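Local atomic coordinates of stringent starvation protein A homolog (Haemophilus influenzae, PDB entry 3LYK), a protein that probably associates in equimolar amounts with the RNA polymerase holoenzyme, but not with the core enzyme, and belongs to the GST superfamily. Residues B[82-86]-B[147-152]. Residue numbers count along the deposited sequence, not the author numbering.
Sequences PPLMQ and NEEFGL
Leu84 packs against Leu152 and meets the edge of the Phe150 ring, its CD2 near the ring plane. Its CB is 3.7 Å from Leu152 CD2, and its CD2 is 4.1 Å from Phe150 CD2. The protein has the two-domain GST fold. Residues 82-86 belong to the linker from helix 68-78 of the thioredoxin-like domain to helix 89-115 of the helical domain. Residues 147-152 lead into helix 152-165 of the helical domain. Neither segment forms a strand, and the backbones come nearest at Leu84 and Gly151, whose CA atoms are 4.0 Å apart. Gly151 is extended (phi/psi -157/-169), and its CA sits 3.3 Å from Leu84 O. A CB at Gly151 would clash with that oxygen. The close approach permits one direct backbone hydrogen bond, Leu152 N to Leu84 O, 2.9 Å and nearly straight at 164°. Leu84 and Leu152 are both mt rotamers, and both also touch Val24 of helix 16-27. The contact thus lies where the linker and the helical domain meet helix 16-27 of the thioredoxin-like domain. Selenomethionine Met85 adds its CG, 3.7 Å from Leu152 CD1. The peptide bond before Pro82, within this linker, is cis. Asn147 ND2 is hydrogen-bonded to Asp95 of helix 89-115. A water donates hydrogen bonds to both Pro83 O (3.1 Å) and Phe150 O (2.8 Å), bridging carbonyls that stand 4.0 Å apart.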
ATOM      1  N   PRO B  82      13.351  -1.146 -18.075  1.00 25.08           N
ATOM      2  CA  PRO B  82      13.712  -2.444 -17.492  1.00 24.36           C
ATOM      3  C   PRO B  82      12.771  -2.811 -16.309  1.00 23.83           C
ATOM      4  O   PRO B  82      12.190  -1.917 -15.666  1.00 21.94           O
ATOM      5  CB  PRO B  82      15.099  -2.188 -16.938  1.00 24.41           C
ATOM      6  CG  PRO B  82      15.009  -0.723 -16.450  1.00 24.92           C
ATOM      7  CD  PRO B  82      14.198  -0.054 -17.539  1.00 25.57           C
ATOM      8  N   PRO B  83      12.600  -4.124 -16.053  1.00 23.83           N
ATOM      9  CA  PRO B  83      11.649  -4.557 -15.013  1.00 22.85           C
ATOM     10  C   PRO B  83      12.174  -4.199 -13.609  1.00 22.70           C
ATOM     11  O   PRO B  83      13.339  -4.458 -13.281  1.00 23.25           O
ATOM     12  CB  PRO B  83      11.530  -6.097 -15.227  1.00 23.50           C
ATOM     13  CG  PRO B  83      12.835  -6.486 -16.061  1.00 25.84           C
ATOM     14  CD  PRO B  83      13.167  -5.231 -16.869  1.00 23.16           C
ATOM     15  N   LEU B  84      11.344  -3.560 -12.795  1.00 20.23           N
ATOM     16  CA  LEU B  84      11.755  -3.258 -11.425  1.00 19.53           C
ATOM     17  C   LEU B  84      11.077  -4.192 -10.401  1.00 19.99           C
ATOM     18  O   LEU B  84      11.241  -4.046  -9.181  1.00 18.97           O
ATOM     19  CB  LEU B  84      11.467  -1.776 -11.125  1.00 18.54           C
ATOM     20  CG  LEU B  84      12.180  -0.775 -12.058  1.00 18.93           C
ATOM     21  CD1 LEU B  84      11.851   0.671 -11.665  1.00 19.19           C
ATOM     22  CD2 LEU B  84      13.707  -0.985 -11.948  1.00 17.99           C
HETATM   23  N   MSE B  85      10.296  -5.146 -10.899  1.00 20.70           N
HETATM   24  CA  MSE B  85       9.736  -6.246 -10.042  1.00 22.67           C
HETATM   25  C   MSE B  85       9.935  -7.542 -10.760  1.00 22.75           C
HETATM   26  O   MSE B  85      10.080  -7.562 -11.978  1.00 21.87           O
HETATM   27  CB  MSE B  85       8.244  -6.036  -9.909  1.00 22.16           C
HETATM   28  CG  MSE B  85       7.984  -4.744  -9.271  1.00 27.78           C
HETATM   29 SE   MSE B  85       7.671  -5.071  -7.394  1.00 47.56          SE
HETATM   30  CE  MSE B  85       5.852  -4.892  -7.987  1.00 19.54           C
ATOM     31  N   GLN B  86       9.906  -8.641 -10.042  1.00 23.99           N
ATOM     32  CA  GLN B  86      10.008  -9.904 -10.760  1.00 25.45           C
ATOM     33  C   GLN B  86       8.684 -10.257 -11.329  1.00 23.72           C
ATOM     34  O   GLN B  86       7.704  -9.541 -11.185  1.00 22.95           O
ATOM     35  CB  GLN B  86      10.458 -10.994  -9.830  1.00 26.97           C
ATOM     36  CG  GLN B  86      11.471 -10.467  -8.894  1.00 32.50           C
ATOM     37  CD  GLN B  86      12.404 -11.524  -8.445  1.00 39.60           C
ATOM     38  OE1 GLN B  86      12.543 -12.566  -9.083  1.00 42.08           O
ATOM     39  NE2 GLN B  86      13.058 -11.275  -7.338  1.00 43.53           N
ATOM     40  N   ASN B 147      17.828  -9.091  -3.562  1.00 33.70           N
ATOM     41  CA  ASN B 147      17.549  -9.400  -4.954  1.00 34.03           C
ATOM     42  C   ASN B 147      18.825  -9.426  -5.759  1.00 33.85           C
ATOM     43  O   ASN B 147      19.816  -8.769  -5.396  1.00 33.05           O
ATOM     44  CB  ASN B 147      16.525  -8.419  -5.580  1.00 34.02           C
ATOM     45  CG  ASN B 147      15.058  -8.789  -5.231  1.00 37.04           C
ATOM     46  OD1 ASN B 147      14.569  -9.831  -5.656  1.00 40.63           O
ATOM     47  ND2 ASN B 147      14.386  -7.964  -4.424  1.00 35.04           N
ATOM     48  N   GLU B 148      18.784 -10.183  -6.851  1.00 33.83           N
ATOM     49  CA  GLU B 148      19.883 -10.295  -7.801  1.00 34.25           C
ATOM     50  C   GLU B 148      19.986  -9.065  -8.683  1.00 33.52           C
ATOM     51  O   GLU B 148      21.089  -8.719  -9.108  1.00 33.19           O
ATOM     52  CB  GLU B 148      19.671 -11.508  -8.719  1.00 35.43           C
ATOM     53  CG  GLU B 148      19.682 -12.852  -8.001  1.00 40.20           C
ATOM     54  CD  GLU B 148      21.080 -13.236  -7.481  1.00 46.93           C
ATOM     55  OE1 GLU B 148      22.090 -12.637  -7.936  1.00 48.52           O
ATOM     56  OE2 GLU B 148      21.159 -14.142  -6.612  1.00 48.86           O
ATOM     57  N   GLU B 149      18.838  -8.436  -8.992  1.00 31.34           N
ATOM     58  CA  GLU B 149      18.794  -7.268  -9.885  1.00 29.87           C
ATOM     59  C   GLU B 149      18.195  -6.069  -9.164  1.00 27.90           C
ATOM     60  O   GLU B 149      17.432  -6.227  -8.224  1.00 26.19           O
ATOM     61  CB  GLU B 149      17.928  -7.541 -11.123  1.00 31.19           C
ATOM     62  CG  GLU B 149      18.392  -8.704 -12.032  1.00 36.32           C
ATOM     63  CD  GLU B 149      19.651  -8.340 -12.800  1.00 43.62           C
ATOM     64  OE1 GLU B 149      19.665  -7.290 -13.498  1.00 48.36           O
ATOM     65  OE2 GLU B 149      20.647  -9.082 -12.687  1.00 48.11           O
ATOM     66  N   PHE B 150      18.506  -4.871  -9.654  1.00 25.23           N
ATOM     67  CA  PHE B 150      18.022  -3.644  -9.056  1.00 23.74           C
ATOM     68  C   PHE B 150      16.504  -3.583  -9.235  1.00 23.12           C
ATOM     69  O   PHE B 150      16.012  -3.883 -10.320  1.00 22.52           O
ATOM     70  CB  PHE B 150      18.649  -2.449  -9.785  1.00 22.66           C
ATOM     71  CG  PHE B 150      18.217  -1.109  -9.245  1.00 22.48           C
ATOM     72  CD1 PHE B 150      18.846  -0.557  -8.145  1.00 18.93           C
ATOM     73  CD2 PHE B 150      17.203  -0.393  -9.870  1.00 21.83           C
ATOM     74  CE1 PHE B 150      18.490   0.699  -7.663  1.00 20.53           C
ATOM     75  CE2 PHE B 150      16.828   0.868  -9.389  1.00 22.92           C
ATOM     76  CZ  PHE B 150      17.472   1.411  -8.285  1.00 21.28           C
ATOM     77  N   GLY B 151      15.774  -3.147  -8.206  1.00 21.69           N
ATOM     78  CA  GLY B 151      14.314  -3.094  -8.333  1.00 20.60           C
ATOM     79  C   GLY B 151      13.695  -2.112  -7.380  1.00 20.21           C
ATOM     80  O   GLY B 151      14.427  -1.333  -6.719  1.00 17.80           O
ATOM     81  N   LEU B 152      12.355  -2.175  -7.263  1.00 18.75           N
ATOM     82  CA  LEU B 152      11.609  -1.260  -6.394  1.00 18.47           C
ATOM     83  C   LEU B 152      12.048  -1.277  -4.938  1.00 19.22           C
ATOM     84  O   LEU B 152      11.967  -0.245  -4.284  1.00 19.54           O
ATOM     85  CB  LEU B 152      10.086  -1.469  -6.511  1.00 18.24           C
ATOM     86  CG  LEU B 152       9.427  -1.213  -7.875  1.00 18.74           C
ATOM     87  CD1 LEU B 152       7.855  -1.370  -7.784  1.00 17.99           C
ATOM     88  CD2 LEU B 152       9.798   0.171  -8.451  1.00 17.05           C
TER
HETATM   89  O   HOH W   1      14.179  -6.020 -10.708  1.00 35.60           O